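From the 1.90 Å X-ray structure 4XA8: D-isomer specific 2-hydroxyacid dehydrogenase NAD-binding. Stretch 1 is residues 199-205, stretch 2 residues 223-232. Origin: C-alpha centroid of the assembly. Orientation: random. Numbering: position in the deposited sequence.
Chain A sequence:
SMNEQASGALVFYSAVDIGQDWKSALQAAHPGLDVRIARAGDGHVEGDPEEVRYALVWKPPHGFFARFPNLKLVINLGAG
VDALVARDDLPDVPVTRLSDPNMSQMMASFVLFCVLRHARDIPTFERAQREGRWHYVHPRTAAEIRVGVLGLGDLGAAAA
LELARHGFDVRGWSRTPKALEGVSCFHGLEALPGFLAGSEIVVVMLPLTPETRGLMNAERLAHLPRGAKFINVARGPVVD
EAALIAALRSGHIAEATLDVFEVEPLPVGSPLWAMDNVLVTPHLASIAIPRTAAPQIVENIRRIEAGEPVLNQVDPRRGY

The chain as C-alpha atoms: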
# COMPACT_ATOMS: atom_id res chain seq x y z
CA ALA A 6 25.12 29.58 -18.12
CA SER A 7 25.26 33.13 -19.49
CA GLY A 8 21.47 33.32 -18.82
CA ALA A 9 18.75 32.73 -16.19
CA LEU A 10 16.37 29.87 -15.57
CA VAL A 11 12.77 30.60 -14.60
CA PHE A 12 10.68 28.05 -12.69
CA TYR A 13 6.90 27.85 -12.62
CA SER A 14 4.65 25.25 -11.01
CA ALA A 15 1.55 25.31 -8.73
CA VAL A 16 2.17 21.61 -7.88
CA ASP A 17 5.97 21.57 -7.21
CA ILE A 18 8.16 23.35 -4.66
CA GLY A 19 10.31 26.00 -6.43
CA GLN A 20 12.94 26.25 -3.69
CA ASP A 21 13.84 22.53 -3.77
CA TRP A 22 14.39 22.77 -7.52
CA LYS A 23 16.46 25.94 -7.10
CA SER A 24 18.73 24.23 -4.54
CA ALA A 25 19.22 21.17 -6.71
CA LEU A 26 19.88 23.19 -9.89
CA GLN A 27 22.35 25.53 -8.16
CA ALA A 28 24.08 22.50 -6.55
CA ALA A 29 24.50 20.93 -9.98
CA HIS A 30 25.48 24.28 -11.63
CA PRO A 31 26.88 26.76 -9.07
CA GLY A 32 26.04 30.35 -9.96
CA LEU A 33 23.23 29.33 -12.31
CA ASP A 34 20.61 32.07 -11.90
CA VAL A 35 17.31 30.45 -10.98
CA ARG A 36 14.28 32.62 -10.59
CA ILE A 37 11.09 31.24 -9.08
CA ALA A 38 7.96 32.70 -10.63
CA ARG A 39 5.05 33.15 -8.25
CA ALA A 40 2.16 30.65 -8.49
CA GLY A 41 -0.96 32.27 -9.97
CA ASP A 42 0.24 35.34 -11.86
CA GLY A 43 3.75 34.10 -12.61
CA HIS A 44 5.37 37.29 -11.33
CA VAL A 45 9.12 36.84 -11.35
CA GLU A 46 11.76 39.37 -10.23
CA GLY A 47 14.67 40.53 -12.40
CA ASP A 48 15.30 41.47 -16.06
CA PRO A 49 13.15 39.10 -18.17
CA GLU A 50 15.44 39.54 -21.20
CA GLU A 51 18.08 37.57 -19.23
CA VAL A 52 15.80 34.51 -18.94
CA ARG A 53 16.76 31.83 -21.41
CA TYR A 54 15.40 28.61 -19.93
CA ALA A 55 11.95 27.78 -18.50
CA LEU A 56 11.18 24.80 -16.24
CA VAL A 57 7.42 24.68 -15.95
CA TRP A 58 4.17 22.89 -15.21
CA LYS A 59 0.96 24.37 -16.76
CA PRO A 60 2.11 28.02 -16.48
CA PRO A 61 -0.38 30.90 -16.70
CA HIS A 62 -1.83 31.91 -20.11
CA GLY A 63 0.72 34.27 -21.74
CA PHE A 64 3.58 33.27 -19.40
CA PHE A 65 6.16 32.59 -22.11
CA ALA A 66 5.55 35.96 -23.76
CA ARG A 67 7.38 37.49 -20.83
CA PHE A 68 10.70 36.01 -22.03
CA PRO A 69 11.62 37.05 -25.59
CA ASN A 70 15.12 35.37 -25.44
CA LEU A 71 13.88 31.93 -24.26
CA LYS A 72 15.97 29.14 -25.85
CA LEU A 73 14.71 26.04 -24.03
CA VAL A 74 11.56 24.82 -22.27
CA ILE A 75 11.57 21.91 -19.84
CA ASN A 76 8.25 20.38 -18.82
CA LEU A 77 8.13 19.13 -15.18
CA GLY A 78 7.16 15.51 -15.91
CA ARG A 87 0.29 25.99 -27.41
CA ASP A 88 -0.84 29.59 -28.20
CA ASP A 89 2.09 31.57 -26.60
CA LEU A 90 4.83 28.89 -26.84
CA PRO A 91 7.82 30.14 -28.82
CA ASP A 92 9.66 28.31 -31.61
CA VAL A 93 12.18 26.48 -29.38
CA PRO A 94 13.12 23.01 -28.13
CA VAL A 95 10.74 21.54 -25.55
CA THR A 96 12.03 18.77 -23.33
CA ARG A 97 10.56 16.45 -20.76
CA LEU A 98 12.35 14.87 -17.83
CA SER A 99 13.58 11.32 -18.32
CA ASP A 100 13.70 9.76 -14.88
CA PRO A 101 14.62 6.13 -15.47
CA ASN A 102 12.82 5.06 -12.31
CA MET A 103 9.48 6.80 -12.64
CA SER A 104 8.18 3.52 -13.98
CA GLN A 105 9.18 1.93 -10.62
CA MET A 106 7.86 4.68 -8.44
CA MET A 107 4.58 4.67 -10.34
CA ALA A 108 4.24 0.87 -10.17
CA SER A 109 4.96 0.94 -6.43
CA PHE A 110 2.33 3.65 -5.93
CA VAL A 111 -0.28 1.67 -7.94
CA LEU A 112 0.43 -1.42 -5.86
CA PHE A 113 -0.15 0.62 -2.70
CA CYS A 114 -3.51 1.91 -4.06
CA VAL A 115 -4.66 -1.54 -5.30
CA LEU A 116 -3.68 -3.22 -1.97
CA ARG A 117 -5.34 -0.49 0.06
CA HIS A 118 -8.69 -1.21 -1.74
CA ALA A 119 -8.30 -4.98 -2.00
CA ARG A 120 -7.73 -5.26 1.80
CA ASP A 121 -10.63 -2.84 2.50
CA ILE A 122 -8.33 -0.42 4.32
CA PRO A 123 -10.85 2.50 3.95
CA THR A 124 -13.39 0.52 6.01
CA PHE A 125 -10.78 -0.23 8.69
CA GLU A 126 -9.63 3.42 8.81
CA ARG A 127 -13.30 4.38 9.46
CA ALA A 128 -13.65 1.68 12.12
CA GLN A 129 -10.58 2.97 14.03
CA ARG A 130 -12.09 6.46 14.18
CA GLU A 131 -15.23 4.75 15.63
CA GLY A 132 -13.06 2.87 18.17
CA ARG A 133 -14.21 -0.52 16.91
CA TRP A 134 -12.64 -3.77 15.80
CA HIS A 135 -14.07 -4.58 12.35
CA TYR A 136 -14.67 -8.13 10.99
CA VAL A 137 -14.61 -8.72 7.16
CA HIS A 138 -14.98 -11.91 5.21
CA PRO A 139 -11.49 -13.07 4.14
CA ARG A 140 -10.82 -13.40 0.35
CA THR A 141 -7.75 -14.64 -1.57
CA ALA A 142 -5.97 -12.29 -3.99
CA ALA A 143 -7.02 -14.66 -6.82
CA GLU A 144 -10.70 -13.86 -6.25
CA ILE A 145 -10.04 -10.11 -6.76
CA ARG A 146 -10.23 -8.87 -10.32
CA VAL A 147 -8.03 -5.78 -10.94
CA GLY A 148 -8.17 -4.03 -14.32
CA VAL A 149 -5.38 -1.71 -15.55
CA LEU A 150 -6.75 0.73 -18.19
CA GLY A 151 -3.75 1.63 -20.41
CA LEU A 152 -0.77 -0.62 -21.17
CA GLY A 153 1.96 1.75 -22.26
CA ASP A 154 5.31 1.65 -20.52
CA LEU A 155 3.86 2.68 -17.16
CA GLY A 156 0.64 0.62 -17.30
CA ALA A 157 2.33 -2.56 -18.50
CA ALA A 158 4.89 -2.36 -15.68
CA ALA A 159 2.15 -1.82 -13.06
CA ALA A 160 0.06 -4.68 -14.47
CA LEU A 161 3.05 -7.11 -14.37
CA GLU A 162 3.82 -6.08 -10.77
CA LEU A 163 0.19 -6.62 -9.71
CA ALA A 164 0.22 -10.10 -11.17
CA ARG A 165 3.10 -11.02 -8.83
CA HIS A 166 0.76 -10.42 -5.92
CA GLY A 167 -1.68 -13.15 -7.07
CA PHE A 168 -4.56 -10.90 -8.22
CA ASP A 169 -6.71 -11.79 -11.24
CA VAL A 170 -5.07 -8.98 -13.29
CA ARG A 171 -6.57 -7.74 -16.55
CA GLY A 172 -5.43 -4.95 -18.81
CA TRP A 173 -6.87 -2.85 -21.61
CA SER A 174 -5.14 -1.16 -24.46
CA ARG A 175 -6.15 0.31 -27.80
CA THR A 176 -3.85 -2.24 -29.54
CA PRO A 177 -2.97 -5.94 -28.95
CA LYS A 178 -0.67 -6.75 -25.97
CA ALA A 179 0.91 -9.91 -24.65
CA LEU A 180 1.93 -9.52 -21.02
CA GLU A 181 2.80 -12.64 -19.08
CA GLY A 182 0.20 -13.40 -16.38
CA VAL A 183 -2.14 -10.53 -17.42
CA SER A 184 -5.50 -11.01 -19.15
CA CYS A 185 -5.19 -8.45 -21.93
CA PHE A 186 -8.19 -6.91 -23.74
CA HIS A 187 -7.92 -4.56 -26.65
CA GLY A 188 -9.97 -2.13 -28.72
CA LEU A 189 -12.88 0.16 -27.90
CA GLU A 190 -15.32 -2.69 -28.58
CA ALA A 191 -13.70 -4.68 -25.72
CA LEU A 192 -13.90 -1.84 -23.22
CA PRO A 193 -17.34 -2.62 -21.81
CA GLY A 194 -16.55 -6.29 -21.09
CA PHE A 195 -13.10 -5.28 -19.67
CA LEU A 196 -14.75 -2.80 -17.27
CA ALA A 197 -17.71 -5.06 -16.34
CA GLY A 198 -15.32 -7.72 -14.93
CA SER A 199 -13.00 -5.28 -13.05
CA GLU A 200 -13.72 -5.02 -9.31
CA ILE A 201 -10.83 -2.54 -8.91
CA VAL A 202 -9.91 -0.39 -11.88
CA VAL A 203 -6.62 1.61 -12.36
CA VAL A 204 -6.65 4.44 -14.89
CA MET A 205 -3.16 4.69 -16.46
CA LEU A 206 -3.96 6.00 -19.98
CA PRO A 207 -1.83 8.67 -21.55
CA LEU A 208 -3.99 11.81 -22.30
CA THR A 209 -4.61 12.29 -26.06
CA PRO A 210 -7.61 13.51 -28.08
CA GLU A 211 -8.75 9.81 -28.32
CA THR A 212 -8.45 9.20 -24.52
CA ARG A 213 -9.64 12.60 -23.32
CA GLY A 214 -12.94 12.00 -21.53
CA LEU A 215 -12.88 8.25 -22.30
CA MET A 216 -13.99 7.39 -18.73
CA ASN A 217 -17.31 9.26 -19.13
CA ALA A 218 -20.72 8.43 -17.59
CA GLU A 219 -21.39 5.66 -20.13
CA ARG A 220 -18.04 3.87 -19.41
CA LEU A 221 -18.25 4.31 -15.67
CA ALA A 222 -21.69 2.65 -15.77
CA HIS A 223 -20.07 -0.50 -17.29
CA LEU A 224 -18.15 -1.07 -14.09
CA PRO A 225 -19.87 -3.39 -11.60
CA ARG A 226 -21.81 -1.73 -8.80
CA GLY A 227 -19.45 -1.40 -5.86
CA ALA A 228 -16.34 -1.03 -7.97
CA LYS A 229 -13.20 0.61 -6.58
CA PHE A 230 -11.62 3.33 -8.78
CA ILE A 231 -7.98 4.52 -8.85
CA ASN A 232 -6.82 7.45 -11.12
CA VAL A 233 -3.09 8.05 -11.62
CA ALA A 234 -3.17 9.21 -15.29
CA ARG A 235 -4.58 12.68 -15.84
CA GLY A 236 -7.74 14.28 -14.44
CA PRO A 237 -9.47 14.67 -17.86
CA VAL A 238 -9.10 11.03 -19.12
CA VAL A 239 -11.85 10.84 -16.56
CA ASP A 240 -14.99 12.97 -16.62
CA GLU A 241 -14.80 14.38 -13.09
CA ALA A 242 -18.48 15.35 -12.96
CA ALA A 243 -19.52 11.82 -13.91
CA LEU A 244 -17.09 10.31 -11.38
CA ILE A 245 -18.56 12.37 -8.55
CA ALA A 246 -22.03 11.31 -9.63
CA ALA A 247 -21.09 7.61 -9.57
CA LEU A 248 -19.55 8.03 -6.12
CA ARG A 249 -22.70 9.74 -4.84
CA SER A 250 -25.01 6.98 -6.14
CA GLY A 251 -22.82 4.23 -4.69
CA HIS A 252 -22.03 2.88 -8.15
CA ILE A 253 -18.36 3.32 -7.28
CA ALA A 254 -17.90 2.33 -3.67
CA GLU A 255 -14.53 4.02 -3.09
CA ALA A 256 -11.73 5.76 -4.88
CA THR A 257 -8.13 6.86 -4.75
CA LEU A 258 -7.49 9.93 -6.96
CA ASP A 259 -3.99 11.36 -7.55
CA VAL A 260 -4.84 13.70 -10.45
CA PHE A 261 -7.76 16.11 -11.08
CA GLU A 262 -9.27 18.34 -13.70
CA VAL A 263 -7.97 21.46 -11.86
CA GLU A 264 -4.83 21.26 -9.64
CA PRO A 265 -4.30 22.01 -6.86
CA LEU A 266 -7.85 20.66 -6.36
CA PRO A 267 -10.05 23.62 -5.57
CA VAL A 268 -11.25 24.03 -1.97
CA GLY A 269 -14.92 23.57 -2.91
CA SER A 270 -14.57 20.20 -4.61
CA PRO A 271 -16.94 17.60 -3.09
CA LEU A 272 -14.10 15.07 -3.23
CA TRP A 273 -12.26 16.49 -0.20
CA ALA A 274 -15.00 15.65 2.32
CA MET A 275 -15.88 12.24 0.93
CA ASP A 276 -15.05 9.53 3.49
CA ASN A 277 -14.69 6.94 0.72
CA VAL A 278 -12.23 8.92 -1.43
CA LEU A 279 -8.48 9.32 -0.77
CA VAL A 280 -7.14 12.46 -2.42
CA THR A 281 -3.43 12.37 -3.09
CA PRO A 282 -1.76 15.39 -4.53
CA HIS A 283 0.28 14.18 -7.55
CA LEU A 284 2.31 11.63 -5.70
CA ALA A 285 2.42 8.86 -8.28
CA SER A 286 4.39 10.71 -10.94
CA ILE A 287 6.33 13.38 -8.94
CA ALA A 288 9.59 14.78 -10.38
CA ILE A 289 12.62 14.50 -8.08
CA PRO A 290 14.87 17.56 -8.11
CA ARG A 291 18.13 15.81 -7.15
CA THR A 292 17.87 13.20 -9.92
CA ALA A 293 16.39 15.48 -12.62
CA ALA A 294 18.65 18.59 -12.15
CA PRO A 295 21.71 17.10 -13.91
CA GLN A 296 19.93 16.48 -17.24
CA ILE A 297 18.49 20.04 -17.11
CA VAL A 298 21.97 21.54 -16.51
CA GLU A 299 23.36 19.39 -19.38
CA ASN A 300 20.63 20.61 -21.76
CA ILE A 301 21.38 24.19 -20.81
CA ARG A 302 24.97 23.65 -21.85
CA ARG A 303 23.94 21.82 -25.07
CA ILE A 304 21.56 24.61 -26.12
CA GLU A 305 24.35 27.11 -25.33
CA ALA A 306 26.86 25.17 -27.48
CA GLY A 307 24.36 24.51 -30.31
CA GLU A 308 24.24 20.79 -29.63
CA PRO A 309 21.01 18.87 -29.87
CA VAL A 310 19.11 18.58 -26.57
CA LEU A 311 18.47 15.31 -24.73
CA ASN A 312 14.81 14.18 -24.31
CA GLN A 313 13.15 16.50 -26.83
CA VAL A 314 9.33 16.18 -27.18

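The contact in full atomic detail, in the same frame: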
# COMPACT_ATOMS: atom_id res chain seq x y z
N SER A 199 -14.03 -5.89 -13.93
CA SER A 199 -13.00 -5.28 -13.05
C SER A 199 -13.63 -4.80 -11.74
O SER A 199 -14.33 -3.78 -11.71
CB SER A 199 -12.33 -4.10 -13.74
OG SER A 199 -11.61 -4.49 -14.90
N GLU A 200 -13.33 -5.47 -10.64
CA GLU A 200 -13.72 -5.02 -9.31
C GLU A 200 -12.97 -3.78 -8.85
O GLU A 200 -13.55 -2.92 -8.20
CB GLU A 200 -13.52 -6.14 -8.27
CG GLU A 200 -14.05 -5.73 -6.92
CD GLU A 200 -13.90 -6.79 -5.83
OE1 GLU A 200 -13.84 -8.01 -6.11
OE2 GLU A 200 -13.84 -6.37 -4.67
N ILE A 201 -11.67 -3.72 -9.15
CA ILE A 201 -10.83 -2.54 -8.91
C ILE A 201 -10.33 -2.11 -10.26
O ILE A 201 -9.82 -2.96 -11.05
CB ILE A 201 -9.64 -2.87 -7.99
CG1 ILE A 201 -10.14 -3.40 -6.64
CG2 ILE A 201 -8.76 -1.68 -7.75
CD1 ILE A 201 -9.10 -4.05 -5.80
N VAL A 202 -10.43 -0.82 -10.57
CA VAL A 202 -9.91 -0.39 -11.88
C VAL A 202 -8.85 0.70 -11.67
O VAL A 202 -8.97 1.55 -10.78
CB VAL A 202 -11.06 0.06 -12.86
CG1 VAL A 202 -11.74 1.29 -12.35
CG2 VAL A 202 -10.54 0.35 -14.26
N VAL A 203 -7.75 0.61 -12.44
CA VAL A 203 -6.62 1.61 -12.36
C VAL A 203 -6.52 2.34 -13.68
O VAL A 203 -6.18 1.75 -14.72
CB VAL A 203 -5.26 1.00 -11.99
CG1 VAL A 203 -4.27 2.09 -11.67
CG2 VAL A 203 -5.37 0.03 -10.83
N VAL A 204 -6.81 3.63 -13.67
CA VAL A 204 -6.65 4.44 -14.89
C VAL A 204 -5.18 4.88 -15.07
O VAL A 204 -4.64 5.65 -14.25
CB VAL A 204 -7.49 5.72 -14.85
CG1 VAL A 204 -7.38 6.46 -16.20
CG2 VAL A 204 -8.95 5.40 -14.56
N MET A 205 -4.55 4.40 -16.13
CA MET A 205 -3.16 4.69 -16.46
C MET A 205 -3.01 5.01 -17.96
O MET A 205 -2.00 4.65 -18.59
CB MET A 205 -2.23 3.53 -16.10
CG MET A 205 -2.40 3.08 -14.68
SD MET A 205 -1.13 1.87 -14.20
CE MET A 205 0.29 2.94 -14.19
N HIS A 223 -20.43 0.89 -16.96
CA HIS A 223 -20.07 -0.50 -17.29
C HIS A 223 -19.36 -1.24 -16.17
O HIS A 223 -19.35 -2.46 -16.14
CB HIS A 223 -19.13 -0.54 -18.48
CG HIS A 223 -19.76 -0.12 -19.76
ND1 HIS A 223 -20.99 -0.57 -20.16
CD2 HIS A 223 -19.30 0.65 -20.77
CE1 HIS A 223 -21.28 -0.06 -21.35
NE2 HIS A 223 -20.26 0.68 -21.74
N LEU A 224 -18.72 -0.49 -15.29
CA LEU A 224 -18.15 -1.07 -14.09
C LEU A 224 -19.24 -1.73 -13.26
O LEU A 224 -20.35 -1.26 -13.26
CB LEU A 224 -17.48 0.02 -13.26
CG LEU A 224 -16.21 0.64 -13.85
CD1 LEU A 224 -15.87 1.91 -13.07
CD2 LEU A 224 -15.08 -0.40 -13.80
N PRO A 225 -18.90 -2.80 -12.53
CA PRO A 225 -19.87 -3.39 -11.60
C PRO A 225 -20.20 -2.45 -10.45
O PRO A 225 -19.34 -1.74 -9.97
CB PRO A 225 -19.12 -4.61 -11.03
CG PRO A 225 -17.68 -4.29 -11.19
CD PRO A 225 -17.55 -3.38 -12.39
N ARG A 226 -21.43 -2.51 -9.96
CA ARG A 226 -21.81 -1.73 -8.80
C ARG A 226 -20.94 -2.13 -7.61
O ARG A 226 -20.68 -3.32 -7.35
CB ARG A 226 -23.31 -1.88 -8.49
CG ARG A 226 -23.69 -1.18 -7.21
CD ARG A 226 -25.18 -0.95 -7.04
NE ARG A 226 -25.40 -0.14 -5.84
CZ ARG A 226 -25.56 1.18 -5.79
NH1 ARG A 226 -25.56 1.96 -6.88
NH2 ARG A 226 -25.72 1.76 -4.61
N GLY A 227 -20.39 -1.14 -6.94
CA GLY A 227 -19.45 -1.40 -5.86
C GLY A 227 -17.99 -1.40 -6.25
O GLY A 227 -17.14 -1.70 -5.42
N ALA A 228 -17.68 -1.04 -7.49
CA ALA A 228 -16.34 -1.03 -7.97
C ALA A 228 -15.50 -0.02 -7.20
O ALA A 228 -16.01 0.94 -6.63
CB ALA A 228 -16.28 -0.73 -9.47
N LYS A 229 -14.20 -0.28 -7.19
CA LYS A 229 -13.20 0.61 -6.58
C LYS A 229 -12.31 1.23 -7.69
O LYS A 229 -11.82 0.52 -8.55
CB LYS A 229 -12.40 -0.18 -5.56
CG LYS A 229 -13.37 -0.77 -4.52
CD LYS A 229 -12.89 -1.99 -3.82
CE LYS A 229 -13.76 -2.35 -2.60
NZ LYS A 229 -12.86 -2.45 -1.38
N PHE A 230 -12.16 2.55 -7.65
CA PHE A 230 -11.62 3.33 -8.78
C PHE A 230 -10.35 4.09 -8.36
O PHE A 230 -10.35 4.82 -7.37
CB PHE A 230 -12.71 4.30 -9.20
CG PHE A 230 -12.44 5.04 -10.47
CD1 PHE A 230 -11.78 6.27 -10.42
CD2 PHE A 230 -12.87 4.57 -11.69
CE1 PHE A 230 -11.54 6.99 -11.57
CE2 PHE A 230 -12.65 5.30 -12.86
CZ PHE A 230 -11.98 6.50 -12.79
N ILE A 231 -9.26 3.90 -9.11
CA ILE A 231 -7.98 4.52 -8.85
C ILE A 231 -7.57 5.31 -10.11
O ILE A 231 -7.55 4.74 -11.21
CB ILE A 231 -6.91 3.48 -8.59
CG1 ILE A 231 -7.24 2.71 -7.32
CG2 ILE A 231 -5.52 4.10 -8.48
CD1 ILE A 231 -6.52 1.39 -7.23
N ASN A 232 -7.26 6.60 -9.96
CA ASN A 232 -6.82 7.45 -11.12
C ASN A 232 -5.44 8.01 -10.88
O ASN A 232 -5.26 8.80 -9.95
CB ASN A 232 -7.75 8.59 -11.39
CG ASN A 232 -7.48 9.24 -12.74
OD1 ASN A 232 -6.71 8.71 -13.54
ND2 ASN A 232 -8.11 10.38 -12.97
O HOH W 1 -11.90 -4.94 -3.32

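The apolar centre of this contact is built on both faces of a two-stranded parallel pairing. On one face Val202, Val204 and Phe230 meet: Val202 CG1 lies 3.5 Å from Phe230 CD2, and Val204 CG2 lies 3.7 Å from Phe230 CZ. Both methyls approach the ring obliquely, and Phe230, with chi1 in the t well, lays its ring alongside both valines. Leu224 adds to the same cluster from the loop before the strand, its CD2 4.0 Å from Val202 CG1. On the other face Ile231 lies in register with Val203 and also reaches back to Ile201. Its CD1 is 3.8 Å from Ile201 CG2, and its CG2 is 4.0 Å from Val203 CG1. These are van der Waals distances between buried, branched side chains, as expected where hydrophobic surface is removed from solvent; in all, the two stretches bury 619 Å².

The backbone fixes this register. Strands 201-204 and 228-232 run at 14° to each other with a closest axial approach of 4.8 Å, and Ile201, Val202, Val203 and Val204 pair in order with Lys229, Phe230, Ile231 and Asn232. Four hydrogen bonds follow the parallel pattern, in which one residue of a strand bonds to two residues flanking its partner. Lys229 N donates to Glu200 O (2.9 Å, 168°) and Lys229 O accepts from Val202 N (2.8 Å, 161°); Ile231 N then donates to Val202 O (2.9 Å, 149°) and Ile231 O accepts from Val204 N (2.8 Å, 173°). CA-H...O contacts supplement the ladder, the shortest from Ile201 CA to Lys229 O at 3.2 Å.

Ahead of the second strand, a type II turn runs from Pro225 to Ala228, closed by a weak hydrogen bond from Ala228 N to Pro225 O (3.1 Å). Gly227 has phi/psi of 94/7, where a CB would jam against the preceding carbonyl oxygen. Pro225 points toward the first stretch, placing its CD 3.3 Å from Ser199 O; that carbonyl is buried without a hydrogen-bonding partner in the model.

At the polar edge, the aliphatic part of Lys229 lies beside the Ile201 side chain, with Lys229 CB 4.1 Å from Ile201 CG1, while the end of its side chain leads away. There a water oxygen sits 2.8 Å from Glu200 OE2 and accepts a weak hydrogen bond from Lys229 NZ at 3.3 Å, so it lies between the two charged groups. At the far end of the ladder, Asn232 OD1 comes within 3.4 Å of Val204 CB, a contact without a hydrogen bond.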